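Long-range contacts in Alpha/beta hydrolase (Pseudomonas aeruginosa PAO1, PDB 4R1D), which probably acts as a calcium-binding lipase, an antibacterial effector of the H2 type VI secretion system that is held in check by its immunity partner Tli4: residues K249-L260 with E272-P283; L260-L268 with F414-H424. All coordinates share one frame; numbering follows the deposited sequence. Where two conformers were deposited one is given.

In the fold
Both contacts are built on helix 258-267, and their centres lie 11 Å apart. Contact 1 (249-260 with 272-283) joins the two parallel strands that this helix connects, strands 250-255 and 274-280 in the middle of the six-stranded parallel sheet; contact 2 (260-268 with 414-424) covers the helix with the end of helix 400-421. The two contacts interleave along the chain, 272-283 falling between the two halves of contact 2. Leu260 belongs to both, and His424 NE2 probably donates a hydrogen bond to Val274 O, 3.1 Å away. The chain beyond 424 enters strand 427-432, which lies next to 274-280. Contact 1 thus pairs strands within the sheet, and contact 2 packs a second helix on the crossover helix.

Contact 1: K249-L260 with E272-P283; sequences KVILVTHSMGGL and ERVLGVVHGVQP
The beta-alpha-beta unit of strand 250-255, helix 258-267 and strand 274-280 closes here, Val250 pairing with Val274 and Thr254 with His279. The strand axes approach to 4.7 Å at 12°, hence parallel. Backbone bonds run from Val250 N to Arg273 O through to Ser256 N and Gly280 O, the last only 2.7 Å long. On the helix-facing side, the branch point CG of Leu252 packs against Val274 CG1 at 3.8 Å, the two side chains crossing near a right angle. Val253 and Val278, on the other face, lie side by side and meet through their CG1 methyls. Polar atoms concentrate farther on: His279 ND1 donates to Thr254 OG1 (2.9 Å), which sits 2° from the imidazole plane. With OG1 set between the backbone N and the carbonyl carbon (chi1 77°), the hydroxyl accepts from His279 and donates to a water 2.7 Å from OG1. That water in turn donates to Ser256 O and Gly280 O, tying the strand end to the following turn. The turn, type II' from His255 to Gly258, carries Ser256 with positive phi; its OG is hydrogen-bonded to His535 NE2. Pro283 CD rests on Ser256 C at 3.5 Å. The sharp strand-turn-helix around Ser256, in the sequence His-Ser-Met-Gly-Gly, is the nucleophile elbow characteristic of alpha/beta hydrolases, and its bond to His535 is consistent with a catalytic serine-histidine pair.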
loop_
_atom_site.group_PDB
_atom_site.type_symbol
_atom_site.label_atom_id
_atom_site.label_comp_id
_atom_site.label_asym_id
_atom_site.label_seq_id
_atom_site.Cartn_x
_atom_site.Cartn_y
_atom_site.Cartn_z
ATOM N N LYS A 249 3.971 -20.019 20.886
ATOM C CA LYS A 249 4.087 -20.081 19.424
ATOM C C LYS A 249 2.839 -19.463 18.791
ATOM O O LYS A 249 1.804 -19.357 19.431
ATOM C CB LYS A 249 4.213 -21.534 18.951
ATOM C CG LYS A 249 5.465 -22.276 19.438
ATOM C CD LYS A 249 6.715 -21.777 18.756
ATOM C CE LYS A 249 7.951 -22.565 19.189
ATOM N NZ LYS A 249 8.068 -23.861 18.473
ATOM N N VAL A 250 2.926 -19.070 17.526
ATOM C CA VAL A 250 1.750 -18.541 16.831
ATOM C C VAL A 250 1.595 -19.251 15.484
ATOM O O VAL A 250 2.527 -19.883 14.994
ATOM C CB VAL A 250 1.859 -17.019 16.566
ATOM C CG1 VAL A 250 2.080 -16.251 17.871
ATOM C CG2 VAL A 250 2.989 -16.739 15.586
ATOM N N ILE A 251 0.419 -19.146 14.887
ATOM C CA ILE A 251 0.183 -19.709 13.556
ATOM C C ILE A 251 -0.160 -18.565 12.622
ATOM O O ILE A 251 -1.022 -17.755 12.937
ATOM C CB ILE A 251 -0.986 -20.701 13.582
ATOM C CG1 ILE A 251 -0.659 -21.869 14.511
ATOM C CG2 ILE A 251 -1.316 -21.198 12.170
ATOM C CD1 ILE A 251 -1.871 -22.718 14.863
ATOM N N LEU A 252 0.515 -18.485 11.481
ATOM C CA LEU A 252 0.218 -17.434 10.502
ATOM C C LEU A 252 -0.865 -17.907 9.535
ATOM O O LEU A 252 -0.855 -19.062 9.108
ATOM C CB LEU A 252 1.475 -17.067 9.690
ATOM C CG LEU A 252 2.713 -16.629 10.471
ATOM C CD1 LEU A 252 3.818 -16.149 9.535
ATOM C CD2 LEU A 252 2.348 -15.522 11.464
ATOM N N VAL A 253 -1.799 -17.022 9.206
ATOM C CA VAL A 253 -2.787 -17.289 8.157
ATOM C C VAL A 253 -2.719 -16.083 7.237
ATOM O O VAL A 253 -2.947 -14.943 7.669
ATOM C CB VAL A 253 -4.206 -17.469 8.737
ATOM C CG1 VAL A 253 -5.216 -17.623 7.622
ATOM C CG2 VAL A 253 -4.242 -18.676 9.691
ATOM N N THR A 254 -2.342 -16.312 5.983
ATOM C CA THR A 254 -2.055 -15.202 5.087
ATOM C C THR A 254 -2.978 -15.162 3.886
ATOM O O THR A 254 -3.460 -16.192 3.413
ATOM C CB THR A 254 -0.594 -15.247 4.572
ATOM O OG1 THR A 254 -0.472 -16.238 3.547
ATOM C CG2 THR A 254 0.366 -15.582 5.712
ATOM N N HIS A 255 -3.202 -13.955 3.384
ATOM C CA HIS A 255 -3.908 -13.769 2.115
ATOM C C HIS A 255 -2.983 -13.125 1.089
ATOM O O HIS A 255 -2.305 -12.134 1.378
ATOM C CB HIS A 255 -5.130 -12.881 2.335
ATOM C CG HIS A 255 -5.958 -12.649 1.110
ATOM N ND1 HIS A 255 -6.635 -13.659 0.455
ATOM C CD2 HIS A 255 -6.226 -11.516 0.428
ATOM C CE1 HIS A 255 -7.289 -13.149 -0.575
ATOM N NE2 HIS A 255 -7.066 -11.851 -0.607
ATOM N N SER A 256 -2.937 -13.691 -0.107
ATOM C CA SER A 256 -2.304 -12.979 -1.217
ATOM C C SER A 256 -0.841 -12.628 -0.895
ATOM O O SER A 256 -0.082 -13.469 -0.410
ATOM C CB SER A 256 -3.125 -11.712 -1.517
ATOM O OG SER A 256 -2.627 -10.993 -2.641
ATOM N N MET A 257 -0.430 -11.387 -1.161
ATOM C CA MET A 257 0.963 -10.997 -0.939
ATOM C C MET A 257 1.382 -11.081 0.526
ATOM O O MET A 257 2.573 -11.045 0.847
ATOM C CB MET A 257 1.230 -9.599 -1.486
ATOM C CG MET A 257 1.473 -9.597 -2.981
ATOM S SD MET A 257 1.899 -7.951 -3.562
ATOM C CE MET A 257 2.679 -7.276 -2.077
ATOM N N GLY A 258 0.406 -11.195 1.416
ATOM C CA GLY A 258 0.716 -11.416 2.819
ATOM C C GLY A 258 1.540 -12.687 2.990
ATOM O O GLY A 258 2.237 -12.863 3.984
ATOM N N GLY A 259 1.460 -13.581 2.009
ATOM C CA GLY A 259 2.249 -14.798 2.036
ATOM C C GLY A 259 3.731 -14.551 1.792
ATOM O O GLY A 259 4.588 -15.303 2.257
ATOM N N LEU A 260 4.035 -13.514 1.028
ATOM C CA LEU A 260 5.427 -13.146 0.813
ATOM C C LEU A 260 5.997 -12.499 2.084
ATOM O O LEU A 260 7.158 -12.736 2.454
ATOM C CB LEU A 260 5.566 -12.218 -0.394
ATOM C CG LEU A 260 5.434 -12.870 -1.782
ATOM C CD1 LEU A 260 4.060 -13.427 -2.019
ATOM C CD2 LEU A 260 5.773 -11.839 -2.862
ATOM N N GLU A 272 11.447 -18.874 14.940
ATOM C CA GLU A 272 10.865 -20.137 15.356
ATOM C C GLU A 272 9.546 -19.929 16.093
ATOM O O GLU A 272 8.833 -20.880 16.382
ATOM C CB GLU A 272 11.856 -20.877 16.263
ATOM C CG GLU A 272 13.208 -21.183 15.610
ATOM C CD GLU A 272 14.063 -19.946 15.342
ATOM O OE1 GLU A 272 13.905 -18.917 16.041
ATOM O OE2 GLU A 272 14.911 -20.012 14.422
ATOM N N ARG A 273 9.240 -18.671 16.413
ATOM C CA ARG A 273 7.967 -18.318 17.046
ATOM C C ARG A 273 6.784 -18.858 16.237
ATOM O O ARG A 273 5.719 -19.159 16.784
ATOM C CB ARG A 273 7.849 -16.794 17.171
ATOM C CG ARG A 273 6.568 -16.315 17.799
ATOM C CD ARG A 273 6.596 -16.555 19.301
ATOM N NE ARG A 273 7.408 -15.567 20.013
ATOM C CZ ARG A 273 7.772 -15.711 21.282
ATOM N NH1 ARG A 273 7.408 -16.808 21.937
ATOM N NH2 ARG A 273 8.485 -14.774 21.896
ATOM N N VAL A 274 6.969 -18.967 14.927
ATOM C CA VAL A 274 5.895 -19.432 14.049
ATOM C C VAL A 274 5.864 -20.957 13.974
ATOM O O VAL A 274 6.837 -21.600 13.571
ATOM C CB VAL A 274 5.974 -18.784 12.633
ATOM C CG1 VAL A 274 4.977 -19.437 11.678
ATOM C CG2 VAL A 274 5.737 -17.264 12.728
ATOM N N LEU A 275 4.730 -21.527 14.375
ATOM C CA LEU A 275 4.575 -22.980 14.453
ATOM C C LEU A 275 4.288 -23.577 13.083
ATOM O O LEU A 275 4.693 -24.710 12.780
ATOM C CB LEU A 275 3.431 -23.334 15.407
ATOM C CG LEU A 275 3.258 -24.802 15.796
ATOM C CD1 LEU A 275 4.523 -25.301 16.489
ATOM C CD2 LEU A 275 2.050 -24.945 16.704
ATOM N N GLY A 276 3.583 -22.816 12.260
ATOM C CA GLY A 276 3.194 -23.269 10.938
ATOM C C GLY A 276 2.512 -22.142 10.183
ATOM O O GLY A 276 2.205 -21.093 10.751
ATOM N N VAL A 277 2.263 -22.356 8.898
ATOM C CA VAL A 277 1.742 -21.285 8.062
ATOM C C VAL A 277 0.667 -21.786 7.114
ATOM O O VAL A 277 0.841 -22.801 6.435
ATOM C CB VAL A 277 2.869 -20.682 7.226
ATOM C CG1 VAL A 277 2.334 -19.589 6.311
ATOM C CG2 VAL A 277 3.978 -20.131 8.151
ATOM N N VAL A 278 -0.447 -21.060 7.097
ATOM C CA VAL A 278 -1.476 -21.192 6.086
ATOM C C VAL A 278 -1.329 -20.041 5.093
ATOM O O VAL A 278 -1.286 -18.876 5.486
ATOM C CB VAL A 278 -2.860 -21.128 6.745
ATOM C CG1 VAL A 278 -3.975 -20.854 5.702
ATOM C CG2 VAL A 278 -3.114 -22.409 7.536
ATOM N N HIS A 279 -1.221 -20.378 3.812
ATOM C CA HIS A 279 -1.233 -19.394 2.731
ATOM C C HIS A 279 -2.485 -19.555 1.879
ATOM O O HIS A 279 -2.793 -20.664 1.412
ATOM C CB HIS A 279 -0.055 -19.603 1.770
ATOM C CG HIS A 279 1.298 -19.318 2.343
ATOM N ND1 HIS A 279 1.596 -18.171 3.049
ATOM C CD2 HIS A 279 2.465 -19.996 2.215
ATOM C CE1 HIS A 279 2.879 -18.181 3.378
ATOM N NE2 HIS A 279 3.429 -19.276 2.882
ATOM N N GLY A 280 -3.166 -18.443 1.629
ATOM C CA GLY A 280 -4.255 -18.391 0.667
ATOM C C GLY A 280 -3.882 -17.498 -0.506
ATOM O O GLY A 280 -3.370 -16.390 -0.323
ATOM N N VAL A 281 -4.127 -17.996 -1.712
ATOM C CA VAL A 281 -3.876 -17.272 -2.961
ATOM C C VAL A 281 -2.582 -16.463 -3.033
ATOM O O VAL A 281 -2.587 -15.317 -3.498
ATOM C CB VAL A 281 -5.080 -16.388 -3.400
ATOM C CG1 VAL A 281 -6.331 -17.237 -3.544
ATOM C CG2 VAL A 281 -5.310 -15.195 -2.424
ATOM N N GLN A 282 -1.474 -17.067 -2.614
ATOM C CA GLN A 282 -0.189 -16.384 -2.655
ATOM C C GLN A 282 0.314 -16.320 -4.087
ATOM O O GLN A 282 0.357 -17.334 -4.763
ATOM C CB GLN A 282 0.862 -17.111 -1.815
ATOM C CG GLN A 282 2.169 -16.327 -1.749
ATOM C CD GLN A 282 3.283 -17.022 -0.982
ATOM O OE1 GLN A 282 3.045 -17.819 -0.049
ATOM N NE2 GLN A 282 4.515 -16.719 -1.370
ATOM N N PRO A 283 0.696 -15.130 -4.545
ATOM C CA PRO A 283 1.421 -15.029 -5.817
ATOM C C PRO A 283 2.909 -15.288 -5.527
ATOM O O PRO A 283 3.727 -14.355 -5.477
ATOM C CB PRO A 283 1.187 -13.577 -6.225
ATOM C CG PRO A 283 1.098 -12.836 -4.912
ATOM C CD PRO A 283 0.443 -13.811 -3.935
HETATM O O HOH W 1 8.490 -23.466 15.100
HETATM O O HOH W 2 -0.931 -15.823 0.898
#

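Contact 2: L260-L268 with F414-H424; sequences LVARALTQL and FHGELSAAGYH
Arg263 lays its guanidinium flat over one face of the Tyr423 ring, the centres 3.8 Å apart and the planes at 18°, a stack that is also a cation-pi contact. The bend at chi3 turns the group so that NE, while lying over the ring near its rim at CE2, also donates to Gly422 O at 3.0 Å. This carbonyl lies close to the guanidinium plane, although NE stands above the carbonyl's own plane; a second, weak bond comes from NH2. Gln267, bent at chi2, directs NE2 to Ala421 O at 3.0 Å in a nearly straight bond (171°). Its OE1 accepts from Thr266 OG1 at 2.7 Å, so the amide is held from both ends. Apolar groups pack alongside these bonds: Leu418 reaches between the helices with CD2 3.8 Å from Arg263 CB, Leu268 CD2 meets Ala421 CB at 3.6 Å, and Ala264 CB faces the edge of the Phe414 ring. Helices 260-267 and 414-421 cross at 67° with axes 10.2 Å apart. Helix 258-267 lies between this helix end and the sheet, its Ala262 touching Leu252 and Thr254 of strand 250-255 and His279 of strand 274-280, while helix 215-238 packs beside it at Ala264.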
loop_
_atom_site.group_PDB
_atom_site.type_symbol
_atom_site.label_atom_id
_atom_site.label_comp_id
_atom_site.label_asym_id
_atom_site.label_seq_id
_atom_site.Cartn_x
_atom_site.Cartn_y
_atom_site.Cartn_z
ATOM N N LEU A 260 4.035 -13.514 1.028
ATOM C CA LEU A 260 5.427 -13.146 0.813
ATOM C C LEU A 260 5.997 -12.499 2.084
ATOM O O LEU A 260 7.158 -12.736 2.454
ATOM C CB LEU A 260 5.566 -12.218 -0.394
ATOM C CG LEU A 260 5.434 -12.870 -1.782
ATOM C CD1 LEU A 260 4.060 -13.427 -2.019
ATOM C CD2 LEU A 260 5.773 -11.839 -2.862
ATOM N N VAL A 261 5.171 -11.702 2.752
ATOM C CA VAL A 261 5.544 -11.119 4.039
ATOM C C VAL A 261 5.879 -12.241 5.021
ATOM O O VAL A 261 6.916 -12.211 5.687
ATOM C CB VAL A 261 4.406 -10.252 4.615
ATOM C CG1 VAL A 261 4.748 -9.777 6.040
ATOM C CG2 VAL A 261 4.089 -9.058 3.666
ATOM N N ALA A 262 5.004 -13.240 5.087
ATOM C CA ALA A 262 5.187 -14.365 5.994
ATOM C C ALA A 262 6.473 -15.132 5.685
ATOM O O ALA A 262 7.225 -15.495 6.576
ATOM C CB ALA A 262 3.991 -15.302 5.927
ATOM N N ARG A 263 6.730 -15.378 4.410
ATOM C CA ARG A 263 7.938 -16.109 4.054
ATOM C C ARG A 263 9.202 -15.318 4.372
ATOM O O ARG A 263 10.178 -15.878 4.848
ATOM C CB ARG A 263 7.891 -16.548 2.593
ATOM C CG ARG A 263 6.918 -17.708 2.354
ATOM C CD ARG A 263 6.669 -17.929 0.867
ATOM N NE ARG A 263 7.925 -18.256 0.190
ATOM C CZ ARG A 263 8.177 -18.030 -1.096
ATOM N NH1 ARG A 263 7.262 -17.465 -1.885
ATOM N NH2 ARG A 263 9.361 -18.371 -1.599
ATOM N N ALA A 264 9.184 -14.012 4.105
ATOM C CA ALA A 264 10.293 -13.159 4.506
ATOM C C ALA A 264 10.528 -13.281 6.011
ATOM O O ALA A 264 11.660 -13.393 6.464
ATOM C CB ALA A 264 10.027 -11.709 4.108
ATOM N N LEU A 265 9.441 -13.279 6.778
ATOM C CA LEU A 265 9.512 -13.394 8.233
ATOM C C LEU A 265 10.114 -14.716 8.722
ATOM O O LEU A 265 11.044 -14.718 9.531
ATOM C CB LEU A 265 8.117 -13.218 8.841
ATOM C CG LEU A 265 8.021 -13.395 10.362
ATOM C CD1 LEU A 265 8.952 -12.448 11.115
ATOM C CD2 LEU A 265 6.581 -13.187 10.805
ATOM N N THR A 266 9.595 -15.843 8.230
ATOM C CA THR A 266 10.055 -17.143 8.715
ATOM C C THR A 266 11.289 -17.702 8.006
ATOM O O THR A 266 12.031 -18.476 8.607
ATOM C CB THR A 266 8.958 -18.226 8.682
ATOM O OG1 THR A 266 8.619 -18.547 7.330
ATOM C CG2 THR A 266 7.709 -17.764 9.442
ATOM N N GLN A 267 11.503 -17.306 6.750
ATOM C CA GLN A 267 12.543 -17.908 5.916
ATOM C C GLN A 267 13.836 -17.095 5.764
ATOM O O GLN A 267 14.895 -17.669 5.485
ATOM C CB GLN A 267 11.979 -18.260 4.532
ATOM C CG GLN A 267 10.755 -19.148 4.556
ATOM C CD GLN A 267 10.946 -20.374 5.420
ATOM O OE1 GLN A 267 10.392 -20.465 6.523
ATOM N NE2 GLN A 267 11.735 -21.331 4.928
ATOM N N LEU A 268 13.755 -15.777 5.946
ATOM C CA LEU A 268 14.928 -14.916 5.832
ATOM C C LEU A 268 15.469 -14.486 7.188
ATOM O O LEU A 268 16.456 -13.768 7.265
ATOM C CB LEU A 268 14.599 -13.677 4.999
ATOM C CG LEU A 268 14.084 -13.988 3.595
ATOM C CD1 LEU A 268 13.911 -12.685 2.820
ATOM C CD2 LEU A 268 15.035 -14.926 2.877
ATOM N N PHE A 414 15.422 -9.461 -3.705
ATOM C CA PHE A 414 14.440 -10.004 -2.766
ATOM C C PHE A 414 13.798 -11.275 -3.314
ATOM O O PHE A 414 13.695 -12.272 -2.613
ATOM C CB PHE A 414 13.377 -8.944 -2.459
ATOM C CG PHE A 414 12.280 -9.416 -1.532
ATOM C CD1 PHE A 414 12.563 -9.749 -0.217
ATOM C CD2 PHE A 414 10.968 -9.497 -1.974
ATOM C CE1 PHE A 414 11.555 -10.164 0.652
ATOM C CE2 PHE A 414 9.952 -9.920 -1.119
ATOM C CZ PHE A 414 10.250 -10.251 0.201
ATOM N N HIS A 415 13.361 -11.232 -4.569
ATOM C CA HIS A 415 12.824 -12.416 -5.242
ATOM C C HIS A 415 13.774 -13.600 -5.155
ATOM O O HIS A 415 13.359 -14.713 -4.847
ATOM C CB HIS A 415 12.576 -12.130 -6.716
ATOM C CG HIS A 415 11.365 -11.301 -6.975
ATOM N ND1 HIS A 415 11.104 -10.733 -8.201
ATOM C CD2 HIS A 415 10.332 -10.956 -6.169
ATOM C CE1 HIS A 415 9.968 -10.063 -8.138
ATOM N NE2 HIS A 415 9.479 -10.182 -6.916
ATOM N N GLY A 416 15.041 -13.357 -5.472
ATOM C CA GLY A 416 16.051 -14.402 -5.434
ATOM C C GLY A 416 16.241 -15.006 -4.054
ATOM O O GLY A 416 16.334 -16.224 -3.914
ATOM N N GLU A 417 16.314 -14.158 -3.032
ATOM C CA GLU A 417 16.413 -14.643 -1.659
ATOM C C GLU A 417 15.203 -15.457 -1.251
ATOM O O GLU A 417 15.339 -16.538 -0.667
ATOM C CB GLU A 417 16.587 -13.484 -0.687
ATOM C CG GLU A 417 17.951 -12.841 -0.756
ATOM C CD GLU A 417 18.191 -11.930 0.428
ATOM O OE1 GLU A 417 18.016 -10.716 0.278
ATOM O OE2 GLU A 417 18.535 -12.433 1.519
ATOM N N LEU A 418 14.009 -14.946 -1.543
ATOM C CA LEU A 418 12.802 -15.688 -1.195
ATOM C C LEU A 418 12.759 -17.046 -1.880
ATOM O O LEU A 418 12.403 -18.036 -1.262
ATOM C CB LEU A 418 11.536 -14.905 -1.553
ATOM C CG LEU A 418 10.845 -13.971 -0.556
ATOM C CD1 LEU A 418 9.477 -13.569 -1.133
ATOM C CD2 LEU A 418 10.669 -14.595 0.825
ATOM N N SER A 419 13.090 -17.084 -3.169
ATOM C CA SER A 419 13.087 -18.341 -3.903
ATOM C C SER A 419 13.998 -19.377 -3.235
ATOM O O SER A 419 13.584 -20.516 -2.977
ATOM C CB SER A 419 13.520 -18.100 -5.354
ATOM O OG SER A 419 13.508 -19.302 -6.103
ATOM N N ALA A 420 15.235 -18.974 -2.955
ATOM C CA ALA A 420 16.223 -19.874 -2.345
ATOM C C ALA A 420 15.800 -20.324 -0.949
ATOM O O ALA A 420 16.016 -21.476 -0.563
ATOM C CB ALA A 420 17.599 -19.205 -2.289
ATOM N N ALA A 421 15.177 -19.417 -0.204
ATOM C CA ALA A 421 14.795 -19.679 1.182
ATOM C C ALA A 421 13.531 -20.529 1.308
ATOM O O ALA A 421 13.264 -21.098 2.367
ATOM C CB ALA A 421 14.635 -18.363 1.942
ATOM N N GLY A 422 12.751 -20.614 0.233
ATOM C CA GLY A 422 11.599 -21.501 0.197
ATOM C C GLY A 422 10.441 -21.166 1.138
ATOM O O GLY A 422 10.060 -20.001 1.291
ATOM N N TYR A 423 9.883 -22.206 1.755
ATOM C CA TYR A 423 8.652 -22.105 2.536
ATOM C C TYR A 423 8.857 -22.752 3.898
ATOM O O TYR A 423 9.639 -23.695 4.033
ATOM C CB TYR A 423 7.490 -22.806 1.801
ATOM C CG TYR A 423 7.249 -22.241 0.415
ATOM C CD1 TYR A 423 8.069 -22.596 -0.650
ATOM C CD2 TYR A 423 6.236 -21.313 0.184
ATOM C CE1 TYR A 423 7.875 -22.056 -1.917
ATOM C CE2 TYR A 423 6.025 -20.773 -1.079
ATOM C CZ TYR A 423 6.846 -21.140 -2.117
ATOM O OH TYR A 423 6.640 -20.594 -3.351
ATOM N N HIS A 424 8.134 -22.252 4.897
ATOM C CA HIS A 424 8.093 -22.873 6.212
ATOM C C HIS A 424 7.799 -24.374 6.060
ATOM O O HIS A 424 7.017 -24.780 5.204
ATOM C CB HIS A 424 7.014 -22.178 7.050
ATOM C CG HIS A 424 7.049 -22.537 8.501
ATOM N ND1 HIS A 424 6.661 -23.774 8.970
ATOM C CD2 HIS A 424 7.418 -21.818 9.589
ATOM C CE1 HIS A 424 6.795 -23.805 10.283
ATOM N NE2 HIS A 424 7.244 -22.627 10.686
#